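Local coordinates for protein neuraminidase (Influenza A virus, PDB 4GDI) that resembles sialidases that release terminal sialic acid from glycoconjugates, although its putative active site has diverged and its own activity remains uncertain, at residues F197-C202 and T214-D219; G265-F270 and T318-F323. All coordinates share one frame; numbering follows the deposited sequence.

Contact 1: F197-C202 and T214-D219; sequences FEYSTC and TNLWND. With CA (calcium ion), chain R.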
loop_
_atom_site.group_PDB
_atom_site.type_symbol
_atom_site.label_atom_id
_atom_site.label_comp_id
_atom_site.label_asym_id
_atom_site.label_seq_id
_atom_site.Cartn_x
_atom_site.Cartn_y
_atom_site.Cartn_z
ATOM N N PHE A 197 -32.933 -11.551 22.114
ATOM C CA PHE A 197 -32.009 -10.405 22.111
ATOM C C PHE A 197 -30.773 -10.640 21.234
ATOM O O PHE A 197 -29.666 -10.843 21.749
ATOM C CB PHE A 197 -31.554 -10.099 23.543
ATOM C CG PHE A 197 -31.065 -8.674 23.739
ATOM C CD1 PHE A 197 -29.781 -8.299 23.358
ATOM C CD2 PHE A 197 -31.902 -7.706 24.308
ATOM C CE1 PHE A 197 -29.340 -6.985 23.534
ATOM C CE2 PHE A 197 -31.467 -6.396 24.482
ATOM C CZ PHE A 197 -30.186 -6.034 24.095
ATOM N N GLU A 198 -30.977 -10.637 19.918
ATOM C CA GLU A 198 -29.914 -10.877 18.945
ATOM C C GLU A 198 -29.306 -9.560 18.453
ATOM O O GLU A 198 -29.892 -8.488 18.618
ATOM C CB GLU A 198 -30.461 -11.626 17.720
ATOM C CG GLU A 198 -31.214 -12.926 18.033
ATOM C CD GLU A 198 -30.320 -14.043 18.528
ATOM O OE1 GLU A 198 -29.125 -14.095 18.154
ATOM O OE2 GLU A 198 -30.823 -14.885 19.297
ATOM N N TYR A 199 -28.140 -9.666 17.821
ATOM C CA TYR A 199 -27.542 -8.558 17.086
ATOM C C TYR A 199 -27.278 -7.319 17.948
ATOM O O TYR A 199 -27.466 -6.187 17.483
ATOM C CB TYR A 199 -28.445 -8.134 15.931
ATOM C CG TYR A 199 -28.976 -9.240 15.054
ATOM C CD1 TYR A 199 -28.293 -10.437 14.900
ATOM C CD2 TYR A 199 -30.170 -9.068 14.354
ATOM C CE1 TYR A 199 -28.786 -11.437 14.060
ATOM C CE2 TYR A 199 -30.676 -10.062 13.526
ATOM C CZ TYR A 199 -29.977 -11.238 13.380
ATOM O OH TYR A 199 -30.481 -12.213 12.560
ATOM N N SER A 200 -26.847 -7.521 19.190
ATOM C CA SER A 200 -26.516 -6.400 20.059
ATOM C C SER A 200 -25.609 -5.428 19.334
ATOM O O SER A 200 -24.581 -5.828 18.797
ATOM C CB SER A 200 -25.775 -6.878 21.316
ATOM O OG SER A 200 -26.608 -7.671 22.125
ATOM N N THR A 201 -25.963 -4.146 19.365
ATOM C CA THR A 201 -25.068 -3.095 18.936
ATOM C C THR A 201 -24.974 -2.092 20.085
ATOM O O THR A 201 -25.989 -1.677 20.660
ATOM C CB THR A 201 -25.523 -2.449 17.601
ATOM O OG1 THR A 201 -24.655 -1.370 17.239
ATOM C CG2 THR A 201 -26.968 -1.905 17.694
ATOM N N CYS A 202 -23.748 -1.719 20.437
ATOM C CA CYS A 202 -23.486 -1.094 21.734
ATOM C C CYS A 202 -22.561 0.116 21.627
ATOM O O CYS A 202 -21.834 0.277 20.639
ATOM C CB CYS A 202 -22.789 -2.098 22.667
ATOM S SG CYS A 202 -23.548 -3.736 22.883
ATOM N N THR A 214 -32.175 -6.877 18.843
ATOM C CA THR A 214 -33.210 -7.151 17.855
ATOM C C THR A 214 -33.941 -8.396 18.330
ATOM O O THR A 214 -33.322 -9.433 18.565
ATOM C CB THR A 214 -32.613 -7.378 16.479
ATOM O OG1 THR A 214 -32.024 -6.164 16.005
ATOM C CG2 THR A 214 -33.706 -7.843 15.457
ATOM N N ASN A 215 -35.247 -8.278 18.537
ATOM C CA ASN A 215 -36.058 -9.410 18.966
ATOM C C ASN A 215 -36.681 -10.075 17.741
ATOM O O ASN A 215 -37.576 -9.518 17.121
ATOM C CB ASN A 215 -37.152 -8.958 19.945
ATOM C CG ASN A 215 -37.920 -10.122 20.559
ATOM O OD1 ASN A 215 -38.100 -11.166 19.933
ATOM N ND2 ASN A 215 -38.379 -9.938 21.785
ATOM N N LEU A 216 -36.195 -11.268 17.406
ATOM C CA LEU A 216 -36.616 -11.970 16.192
ATOM C C LEU A 216 -37.836 -12.864 16.433
ATOM O O LEU A 216 -38.350 -13.512 15.515
ATOM C CB LEU A 216 -35.467 -12.841 15.676
ATOM C CG LEU A 216 -34.211 -12.116 15.193
ATOM C CD1 LEU A 216 -33.187 -13.132 14.667
ATOM C CD2 LEU A 216 -34.547 -11.096 14.123
ATOM N N TRP A 217 -38.289 -12.886 17.678
ATOM C CA TRP A 217 -39.319 -13.810 18.122
ATOM C C TRP A 217 -40.690 -13.144 18.197
ATOM O O TRP A 217 -41.583 -13.457 17.406
ATOM C CB TRP A 217 -38.932 -14.355 19.492
ATOM C CG TRP A 217 -39.971 -15.178 20.143
ATOM C CD1 TRP A 217 -41.049 -15.764 19.546
ATOM C CD2 TRP A 217 -40.043 -15.517 21.530
ATOM N NE1 TRP A 217 -41.783 -16.457 20.474
ATOM C CE2 TRP A 217 -41.191 -16.317 21.703
ATOM C CE3 TRP A 217 -39.250 -15.220 22.648
ATOM C CZ2 TRP A 217 -41.568 -16.818 22.943
ATOM C CZ3 TRP A 217 -39.619 -15.725 23.876
ATOM C CH2 TRP A 217 -40.773 -16.516 24.018
ATOM N N ASN A 218 -40.843 -12.220 19.144
ATOM C CA ASN A 218 -42.154 -11.686 19.481
ATOM C C ASN A 218 -42.175 -10.192 19.795
ATOM O O ASN A 218 -42.938 -9.767 20.661
ATOM C CB ASN A 218 -42.679 -12.431 20.706
ATOM C CG ASN A 218 -41.717 -12.364 21.872
ATOM O OD1 ASN A 218 -40.689 -11.676 21.804
ATOM N ND2 ASN A 218 -42.036 -13.073 22.951
ATOM N N ASP A 219 -41.353 -9.391 19.120
ATOM C CA ASP A 219 -41.368 -7.949 19.381
ATOM C C ASP A 219 -40.881 -7.152 18.205
ATOM O O ASP A 219 -39.878 -7.488 17.575
ATOM C CB ASP A 219 -40.531 -7.594 20.624
ATOM C CG ASP A 219 -40.889 -6.232 21.223
ATOM O OD1 ASP A 219 -41.732 -5.492 20.663
ATOM O OD2 ASP A 219 -40.303 -5.884 22.276
HETATM CA CA CA R . -38.860 -8.332 15.658
HETATM O O HOH W 1 -29.777 -4.817 17.186
HETATM O O HOH W 2 -40.412 -7.342 14.084
#
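Glu198 and Thr214 form an antiparallel hydrogen-bonded pair, at the open end of the hairpin made by strands 200-205 and 208-214 in one four-stranded blade of the beta-propeller. Both backbone bonds are present: Glu198 N donates to Thr214 O at 3.0 Å, and Thr214 N returns the bond to Glu198 O at 2.8 Å. The chain turns a corner at Tyr199.

Apolar packing lies on the side where Tyr199 and Leu216 meet. A chi1 of -48° sets CG of Tyr199 beside the backbone N, from where the ring brings CD2 obliquely to Thr214 CB at 3.7 Å. Leu216 crosses the tyrosine at about a right angle and sets CD1 3.9 Å from Tyr199 CZ; this methyl also approaches Tyr199 OH at 3.6 Å and meets Glu198 CG. The glutamate carboxylate leads away to a salt bridge with Arg146.

A water joins Tyr199 O to Thr214 OG1, whose strongest polar partner is the backbone carbonyl O of Ile267.

Beyond the pair, the loop wraps calcium: Asn215 O and Asp219 O coordinate the ion, together with Asp245, Gly263, Gly265 and a water. An Asx turn shapes this loop. Asn215 OD1 accepts from Trp217 N within its carbonyl plane at 2.8 Å, and from Asn218 N above that plane. Asn215 ND2 donates to Asn218 OD1, and Asn218 ND2 sits 3.3 Å above the plane of the Trp217 ring, over its centre.

Contact 2: G265-F270 and T318-F323; sequences GGIQGF and TGRSGF. With CA (calcium ion), chain R; NO3 (nitrate ion), chain B.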
loop_
_atom_site.group_PDB
_atom_site.type_symbol
_atom_site.label_atom_id
_atom_site.label_comp_id
_atom_site.label_asym_id
_atom_site.label_seq_id
_atom_site.Cartn_x
_atom_site.Cartn_y
_atom_site.Cartn_z
ATOM N N GLY A 265 -39.257 -12.100 13.320
ATOM C CA GLY A 265 -38.263 -11.573 12.400
ATOM C C GLY A 265 -37.730 -10.222 12.866
ATOM O O GLY A 265 -38.080 -9.736 13.943
ATOM N N GLY A 266 -36.875 -9.619 12.050
ATOM C CA GLY A 266 -36.294 -8.343 12.381
ATOM C C GLY A 266 -34.935 -8.140 11.744
ATOM O O GLY A 266 -34.449 -8.973 10.970
ATOM N N ILE A 267 -34.320 -7.012 12.075
ATOM C CA ILE A 267 -33.077 -6.613 11.451
ATOM C C ILE A 267 -32.269 -5.767 12.438
ATOM O O ILE A 267 -32.836 -4.991 13.202
ATOM C CB ILE A 267 -33.352 -5.850 10.146
ATOM C CG1 ILE A 267 -32.060 -5.725 9.329
ATOM C CG2 ILE A 267 -33.981 -4.502 10.450
ATOM C CD1 ILE A 267 -32.250 -5.242 7.907
ATOM N N GLN A 268 -30.950 -5.968 12.463
ATOM C CA GLN A 268 -30.081 -5.228 13.387
ATOM C C GLN A 268 -30.317 -3.731 13.295
ATOM O O GLN A 268 -30.359 -3.160 12.199
ATOM C CB GLN A 268 -28.612 -5.529 13.072
ATOM C CG GLN A 268 -27.610 -4.997 14.100
ATOM C CD GLN A 268 -26.273 -5.723 14.001
ATOM O OE1 GLN A 268 -25.915 -6.232 12.941
ATOM N NE2 GLN A 268 -25.550 -5.784 15.104
ATOM N N GLY A 269 -30.461 -3.097 14.454
ATOM C CA GLY A 269 -30.661 -1.664 14.534
ATOM C C GLY A 269 -30.342 -1.101 15.913
ATOM O O GLY A 269 -30.024 -1.843 16.836
ATOM N N PHE A 270 -30.450 0.215 16.049
ATOM C CA PHE A 270 -29.977 0.905 17.245
ATOM C C PHE A 270 -30.942 1.974 17.757
ATOM O O PHE A 270 -31.721 2.541 16.987
ATOM C CB PHE A 270 -28.625 1.567 16.950
ATOM C CG PHE A 270 -28.699 2.719 15.969
ATOM C CD1 PHE A 270 -28.950 4.000 16.409
ATOM C CD2 PHE A 270 -28.495 2.516 14.609
ATOM C CE1 PHE A 270 -29.001 5.068 15.515
ATOM C CE2 PHE A 270 -28.543 3.578 13.706
ATOM C CZ PHE A 270 -28.805 4.851 14.158
ATOM N N THR A 318 -32.573 0.267 2.644
ATOM C CA THR A 318 -31.616 0.257 3.758
ATOM C C THR A 318 -31.672 -1.084 4.466
ATOM O O THR A 318 -32.684 -1.782 4.380
ATOM C CB THR A 318 -31.889 1.417 4.739
ATOM O OG1 THR A 318 -33.260 1.388 5.137
ATOM C CG2 THR A 318 -31.604 2.763 4.071
ATOM N N GLY A 319 -30.578 -1.474 5.125
ATOM C CA GLY A 319 -30.569 -2.709 5.884
ATOM C C GLY A 319 -30.166 -2.541 7.347
ATOM O O GLY A 319 -30.709 -1.706 8.068
ATOM N N ARG A 320 -29.207 -3.359 7.773
ATOM C CA ARG A 320 -28.696 -3.360 9.150
ATOM C C ARG A 320 -28.109 -2.003 9.521
ATOM O O ARG A 320 -27.622 -1.264 8.657
ATOM C CB ARG A 320 -27.605 -4.444 9.299
ATOM C CG ARG A 320 -28.115 -5.905 9.096
ATOM C CD ARG A 320 -26.994 -6.938 8.955
ATOM N NE ARG A 320 -25.982 -6.818 10.015
ATOM C CZ ARG A 320 -24.808 -6.207 9.875
ATOM N NH1 ARG A 320 -24.456 -5.671 8.713
ATOM N NH2 ARG A 320 -23.968 -6.145 10.905
ATOM N N SER A 321 -28.137 -1.677 10.809
ATOM C CA SER A 321 -27.444 -0.485 11.275
ATOM C C SER A 321 -26.976 -0.696 12.715
ATOM O O SER A 321 -27.518 -1.531 13.438
ATOM C CB SER A 321 -28.369 0.744 11.171
ATOM O OG SER A 321 -29.554 0.565 11.945
ATOM N N GLY A 322 -25.975 0.065 13.145
ATOM C CA GLY A 322 -25.504 -0.066 14.519
ATOM C C GLY A 322 -24.454 0.957 14.849
ATOM O O GLY A 322 -24.006 1.704 13.973
ATOM N N PHE A 323 -24.052 0.983 16.117
ATOM C CA PHE A 323 -23.156 2.014 16.608
ATOM C C PHE A 323 -21.696 1.746 16.316
ATOM O O PHE A 323 -21.261 0.596 16.248
ATOM C CB PHE A 323 -23.257 2.110 18.134
ATOM C CG PHE A 323 -24.592 2.551 18.637
ATOM C CD1 PHE A 323 -25.044 3.831 18.394
ATOM C CD2 PHE A 323 -25.359 1.697 19.424
ATOM C CE1 PHE A 323 -26.260 4.242 18.880
ATOM C CE2 PHE A 323 -26.571 2.100 19.912
ATOM C CZ PHE A 323 -27.016 3.383 19.649
HETATM CA CA CA R . -38.860 -8.332 15.658
HETATM N N NO3 B . -28.714 -9.170 10.955
HETATM O O1 NO3 B . -27.594 -8.646 11.617
HETATM O O2 NO3 B . -28.657 -10.462 10.402
HETATM O O3 NO3 B . -29.880 -8.404 10.846
HETATM O O HOH W 3 -31.521 -1.129 10.689
HETATM O O HOH W 4 -31.567 1.241 13.629
HETATM O O HOH W 2 -40.412 -7.342 14.084
#
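Phe270 and Phe323 meet in the tightly packed half of this contact. Phe270 CB lies over one face of the Phe323 ring, a CH-pi contact 3.8 Å from the centroid, while the two ring planes stand obliquely at 53°. A chi1 of 68° sets CG of Phe270 nearer to Ser321 than CB is, and CD2 of the ring approaches Ser321 OG at 3.5 Å. Ile267 CD1 packs just as closely, 3.5 Å from Gly319 C.

The loop flanks edge strand 317-324 of a four-stranded propeller blade, yet a single direct backbone hydrogen bond spans the two segments, from Ser321 N to Gln268 O at 3.0 Å, the donor well above the carbonyl plane. Two waters bridge the segments at this serine: one ties Ser321 OG to Phe270 N, the other joins it to the carbonyls of Gln268 and Gly319.

The looser side holds the partly exposed Arg320. Its NE and NH2 both reach Gln268 OE1, but each bond is weak. Gln268 NE2 turns to Pro148 O, and Arg320 NH1 forms a salt bridge with Glu342 OE2. A nitrate, probably from the crystallisation liquor, accepts from Arg320 NE through O1 at 2.9 Å and from Gln268 N through O3 at 3.1 Å.

Both segments of contact 1 precede those of contact 2 in the sequence, and the centres of the two contacts lie about 9 Å apart in the propeller. Contact 1 belongs to the blade containing strands 200-205 and 208-214; contact 2 sets a long loop against strand 317-324 of another blade. One calcium ion, with its bound water, is common to both contacts. Two probable hydrogen bonds also bridge them: Leu216 O with Gly265 N at 2.8 Å, and Thr201 OG1 with Phe323 N at 2.7 Å. The loop 265-270 thus runs from the metal site to strand 317-324, linking two blades that are separate sheets.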